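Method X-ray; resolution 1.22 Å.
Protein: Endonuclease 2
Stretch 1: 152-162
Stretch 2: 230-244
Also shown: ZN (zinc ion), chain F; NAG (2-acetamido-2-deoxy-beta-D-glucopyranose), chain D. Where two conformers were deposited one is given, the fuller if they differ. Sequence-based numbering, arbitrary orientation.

Stretch 1 (152-162) NLHHIWDSNII
Stretch 2 (230-244) TLEDEYFYSRLPIVY

Endonuclease 2 illustrates how steeply crossing helices pack by inserting large side chains between those of the partner. Helix 153-162 follows Asn152, whose side chain, chi1 in p, accepts from His155 N through OD1 at 2.9 Å, and widens into a pi-type turn at 156-160. In the second stretch a short strand, 230-231, leads through Glu232 into helix 233-244, kinked where the N atoms of Pro241 and Ile242 make no regular helical bond to the turn before. The axes approach to 10.7 Å at a signed crossing angle of -104°. CA atoms pair Ile156 with Leu231 (9.2 Å), Ile161 with Phe236 (6.5 Å) and Ile162 with Val243 (7.8 Å).

Two knobs dominate the 521 Å² buried. Trp157 (m, chi2 78°) sits among Tyr235, Arg239, Ile242 and Val243; its NE1 donates to OH of Tyr235 (t) at 2.9 Å, satisfying a buried polar group, while CH2 meets Ile242 CG2 at 3.6 Å and CZ3 meets Val243 CG2 at 3.7 Å. Ile161 (m, t), pointing toward the partner, fills the next hole: CG2 lies 3.8 Å from Leu240 CD1 and 4.0 Å from Val243 CG2, branched side chains suiting the space between helices. Val243 (t) also meets Ile162, CG1 to CG1 at 3.8 Å. The carbonyl O of Ile161 reaches the edge of Phe236 (t), 3.5 Å from CE1. Leu153 (t, p) extends the apolar seam, its CD1 3.9 Å from Leu231 CD1.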

# COMPACT_ATOMS: atom_id res chain seq x y z
N ASN A 152 8.70 -13.68 -9.46
CA ASN A 152 9.25 -12.40 -9.87
C ASN A 152 9.38 -11.48 -8.65
O ASN A 152 8.73 -11.66 -7.62
CB ASN A 152 8.48 -11.76 -11.03
CG ASN A 152 7.13 -11.26 -10.62
OD1 ASN A 152 7.01 -10.32 -9.86
ND2 ASN A 152 6.08 -11.87 -11.15
N LEU A 153 10.25 -10.48 -8.78
CA LEU A 153 10.59 -9.65 -7.65
C LEU A 153 9.37 -8.85 -7.15
O LEU A 153 9.20 -8.64 -5.95
CB LEU A 153 11.75 -8.72 -8.00
CG LEU A 153 12.31 -7.92 -6.82
CD1 LEU A 153 12.90 -8.83 -5.75
CD2 LEU A 153 13.32 -6.91 -7.33
N HIS A 154 8.53 -8.38 -8.07
CA HIS A 154 7.35 -7.68 -7.67
C HIS A 154 6.46 -8.53 -6.75
O HIS A 154 5.99 -8.07 -5.71
CB HIS A 154 6.56 -7.18 -8.89
CG HIS A 154 5.42 -6.31 -8.52
ND1 HIS A 154 5.48 -4.94 -8.57
CD2 HIS A 154 4.21 -6.60 -7.99
CE1 HIS A 154 4.35 -4.43 -8.12
NE2 HIS A 154 3.57 -5.42 -7.74
N HIS A 155 6.24 -9.77 -7.16
CA HIS A 155 5.42 -10.69 -6.41
C HIS A 155 6.02 -10.99 -5.04
O HIS A 155 5.30 -11.18 -4.06
CB HIS A 155 5.20 -11.98 -7.22
CG HIS A 155 4.15 -12.87 -6.65
ND1 HIS A 155 4.39 -13.87 -5.73
CD2 HIS A 155 2.81 -12.89 -6.86
CE1 HIS A 155 3.26 -14.49 -5.44
NE2 HIS A 155 2.29 -13.92 -6.11
N ILE A 156 7.34 -11.05 -4.97
CA ILE A 156 8.00 -11.27 -3.68
C ILE A 156 7.61 -10.16 -2.71
O ILE A 156 7.36 -10.44 -1.53
CB ILE A 156 9.53 -11.41 -3.90
CG1 ILE A 156 9.81 -12.80 -4.51
CG2 ILE A 156 10.30 -11.20 -2.61
CD1 ILE A 156 11.20 -12.96 -5.07
N TRP A 157 7.60 -8.91 -3.18
CA TRP A 157 7.20 -7.79 -2.35
C TRP A 157 5.70 -7.71 -2.11
O TRP A 157 5.27 -7.36 -1.01
CB TRP A 157 7.80 -6.50 -2.93
CG TRP A 157 9.24 -6.39 -2.59
CD1 TRP A 157 10.30 -7.05 -3.17
CD2 TRP A 157 9.78 -5.69 -1.45
NE1 TRP A 157 11.45 -6.76 -2.48
CE2 TRP A 157 11.16 -5.92 -1.44
CE3 TRP A 157 9.22 -4.88 -0.47
CZ2 TRP A 157 11.99 -5.38 -0.47
CZ3 TRP A 157 10.05 -4.32 0.48
CH2 TRP A 157 11.42 -4.58 0.47
N ASP A 158 4.88 -8.06 -3.10
CA ASP A 158 3.44 -8.05 -2.86
C ASP A 158 3.03 -9.12 -1.84
O ASP A 158 2.14 -8.86 -1.03
CB ASP A 158 2.65 -8.36 -4.15
CG ASP A 158 2.35 -7.16 -5.02
OD1 ASP A 158 2.50 -5.99 -4.60
OD2 ASP A 158 1.89 -7.40 -6.17
N SER A 159 3.65 -10.30 -1.95
CA SER A 159 3.13 -11.49 -1.31
C SER A 159 4.14 -12.38 -0.62
O SER A 159 3.90 -12.83 0.50
CB SER A 159 2.37 -12.33 -2.35
OG SER A 159 1.23 -11.65 -2.81
N ASN A 160 5.24 -12.76 -1.27
CA ASN A 160 6.03 -13.87 -0.71
C ASN A 160 6.67 -13.56 0.62
O ASN A 160 6.66 -14.42 1.51
CB ASN A 160 7.12 -14.38 -1.66
CG ASN A 160 6.57 -14.94 -2.94
OD1 ASN A 160 6.19 -16.12 -3.03
ND2 ASN A 160 6.54 -14.13 -3.93
N ILE A 161 7.24 -12.37 0.80
CA ILE A 161 7.85 -12.04 2.08
C ILE A 161 6.79 -12.16 3.20
O ILE A 161 7.02 -12.80 4.22
CB ILE A 161 8.50 -10.65 2.09
CG1 ILE A 161 9.69 -10.60 1.12
CG2 ILE A 161 8.91 -10.27 3.49
CD1 ILE A 161 10.15 -9.19 0.82
N ILE A 162 5.64 -11.53 2.99
CA ILE A 162 4.61 -11.54 4.02
C ILE A 162 4.11 -12.96 4.29
O ILE A 162 3.95 -13.35 5.45
CB ILE A 162 3.45 -10.60 3.63
CG1 ILE A 162 3.93 -9.15 3.61
CG2 ILE A 162 2.27 -10.77 4.58
CD1 ILE A 162 2.96 -8.21 2.94
N THR A 230 18.66 -16.69 -6.28
CA THR A 230 17.79 -17.27 -5.26
C THR A 230 17.78 -16.33 -4.07
O THR A 230 18.81 -16.08 -3.44
CB THR A 230 18.25 -18.68 -4.84
OG1 THR A 230 18.08 -19.57 -5.94
CG2 THR A 230 17.43 -19.18 -3.67
N LEU A 231 16.60 -15.83 -3.77
CA LEU A 231 16.37 -15.00 -2.60
C LEU A 231 15.78 -15.90 -1.53
O LEU A 231 14.77 -16.58 -1.75
CB LEU A 231 15.44 -13.84 -2.91
CG LEU A 231 15.95 -12.92 -4.02
CD1 LEU A 231 15.02 -11.72 -4.12
CD2 LEU A 231 17.41 -12.50 -3.88
N GLU A 232 16.43 -15.93 -0.37
CA GLU A 232 16.05 -16.84 0.69
C GLU A 232 16.33 -16.17 2.03
O GLU A 232 16.03 -14.99 2.15
CB GLU A 232 16.65 -18.22 0.48
CG GLU A 232 18.14 -18.25 0.31
CD GLU A 232 18.65 -19.65 0.00
OE1 GLU A 232 18.08 -20.61 0.58
OE2 GLU A 232 19.60 -19.78 -0.81
N ASP A 233 16.83 -16.86 3.06
CA ASP A 233 16.87 -16.27 4.40
C ASP A 233 17.57 -14.91 4.46
O ASP A 233 17.09 -14.00 5.13
CB ASP A 233 17.50 -17.21 5.42
CG ASP A 233 16.54 -18.24 6.00
OD1 ASP A 233 15.35 -18.26 5.65
OD2 ASP A 233 17.01 -19.03 6.85
N GLU A 234 18.72 -14.75 3.81
CA GLU A 234 19.45 -13.49 3.96
C GLU A 234 18.58 -12.32 3.49
O GLU A 234 18.49 -11.29 4.17
CB GLU A 234 20.76 -13.53 3.19
CG GLU A 234 21.60 -12.29 3.31
CD GLU A 234 22.87 -12.39 2.48
OE1 GLU A 234 22.80 -12.13 1.26
OE2 GLU A 234 23.91 -12.75 3.05
N TYR A 235 17.97 -12.46 2.34
CA TYR A 235 17.11 -11.41 1.80
C TYR A 235 15.86 -11.24 2.66
O TYR A 235 15.46 -10.13 2.97
CB TYR A 235 16.75 -11.72 0.35
CG TYR A 235 16.08 -10.58 -0.40
CD1 TYR A 235 14.70 -10.39 -0.36
CD2 TYR A 235 16.84 -9.68 -1.14
CE1 TYR A 235 14.11 -9.37 -1.07
CE2 TYR A 235 16.25 -8.64 -1.85
CZ TYR A 235 14.88 -8.51 -1.82
OH TYR A 235 14.23 -7.53 -2.51
N PHE A 236 15.24 -12.35 3.03
CA PHE A 236 14.05 -12.34 3.86
C PHE A 236 14.26 -11.57 5.14
O PHE A 236 13.51 -10.64 5.45
CB PHE A 236 13.62 -13.79 4.13
CG PHE A 236 12.47 -13.91 5.09
CD1 PHE A 236 11.19 -13.56 4.72
CD2 PHE A 236 12.68 -14.37 6.38
CE1 PHE A 236 10.14 -13.70 5.60
CE2 PHE A 236 11.64 -14.50 7.26
CZ PHE A 236 10.36 -14.16 6.88
N TYR A 237 15.25 -11.96 5.95
CA TYR A 237 15.41 -11.33 7.25
C TYR A 237 15.83 -9.88 7.14
O TYR A 237 15.46 -9.07 7.97
CB TYR A 237 16.39 -12.12 8.12
CG TYR A 237 15.86 -13.43 8.60
CD1 TYR A 237 14.77 -13.48 9.43
CD2 TYR A 237 16.48 -14.62 8.25
CE1 TYR A 237 14.30 -14.70 9.88
CE2 TYR A 237 16.01 -15.83 8.70
CZ TYR A 237 14.91 -15.87 9.50
OH TYR A 237 14.43 -17.07 9.97
N SER A 238 16.61 -9.55 6.13
CA SER A 238 17.06 -8.18 6.00
C SER A 238 15.98 -7.25 5.47
O SER A 238 16.00 -6.08 5.80
CB SER A 238 18.32 -8.09 5.16
OG SER A 238 18.14 -8.54 3.87
N ARG A 239 15.05 -7.75 4.65
CA ARG A 239 13.99 -6.92 4.09
C ARG A 239 12.71 -6.93 4.91
O ARG A 239 11.88 -6.05 4.73
CB ARG A 239 13.69 -7.30 2.63
CG ARG A 239 14.63 -6.68 1.62
CD ARG A 239 16.10 -6.98 1.82
NE ARG A 239 16.86 -6.40 0.73
CZ ARG A 239 18.16 -6.51 0.58
NH1 ARG A 239 18.87 -7.13 1.50
NH2 ARG A 239 18.72 -5.99 -0.49
N LEU A 240 12.55 -7.87 5.82
CA LEU A 240 11.33 -7.91 6.58
C LEU A 240 11.08 -6.61 7.38
O LEU A 240 9.94 -6.15 7.39
CB LEU A 240 11.28 -9.16 7.43
CG LEU A 240 9.95 -9.44 8.14
CD1 LEU A 240 8.75 -9.59 7.22
CD2 LEU A 240 10.13 -10.69 8.98
N PRO A 241 12.11 -5.99 8.00
CA PRO A 241 11.80 -4.76 8.72
C PRO A 241 11.24 -3.65 7.86
O PRO A 241 10.41 -2.88 8.33
CB PRO A 241 13.14 -4.37 9.37
CG PRO A 241 13.88 -5.66 9.49
CD PRO A 241 13.48 -6.44 8.27
N ILE A 242 11.65 -3.57 6.61
CA ILE A 242 11.13 -2.51 5.75
C ILE A 242 9.70 -2.86 5.31
O ILE A 242 8.88 -1.96 5.20
CB ILE A 242 12.09 -2.11 4.58
CG1 ILE A 242 11.48 -1.04 3.67
CG2 ILE A 242 12.39 -3.26 3.68
CD1 ILE A 242 11.09 0.23 4.36
N VAL A 243 9.39 -4.14 5.10
CA VAL A 243 8.01 -4.53 4.88
C VAL A 243 7.15 -4.11 6.09
O VAL A 243 6.09 -3.51 5.93
CB VAL A 243 7.91 -6.02 4.55
CG1 VAL A 243 6.46 -6.49 4.56
CG2 VAL A 243 8.55 -6.28 3.19
N TYR A 244 7.60 -4.45 7.29
CA TYR A 244 6.88 -4.04 8.50
C TYR A 244 6.65 -2.52 8.53
O TYR A 244 5.56 -2.05 8.82
CB TYR A 244 7.63 -4.45 9.74
CG TYR A 244 7.71 -5.93 10.08
CD1 TYR A 244 6.78 -6.86 9.67
CD2 TYR A 244 8.73 -6.36 10.91
CE1 TYR A 244 6.87 -8.19 10.08
CE2 TYR A 244 8.81 -7.68 11.35
CZ TYR A 244 7.87 -8.57 10.93
OH TYR A 244 7.91 -9.89 11.38
ZN ZN F . 1.60 -5.36 -6.83
C1 NAG D . 8.79 -4.89 16.79
C2 NAG D . 9.22 -5.76 15.62
C3 NAG D . 10.26 -6.77 16.08
C4 NAG D . 11.41 -6.05 16.76
C5 NAG D . 10.89 -5.12 17.85
C6 NAG D . 11.98 -4.27 18.50
C7 NAG D . 7.38 -5.87 14.04
C8 NAG D . 6.22 -6.64 13.49
N2 NAG D . 8.09 -6.43 15.01
O3 NAG D . 10.71 -7.53 14.98
O4 NAG D . 12.28 -7.03 17.31
O5 NAG D . 9.94 -4.23 17.29
O6 NAG D . 12.64 -3.50 17.52
O7 NAG D . 7.61 -4.72 13.63
O HOH W 1 0.81 -5.66 -8.74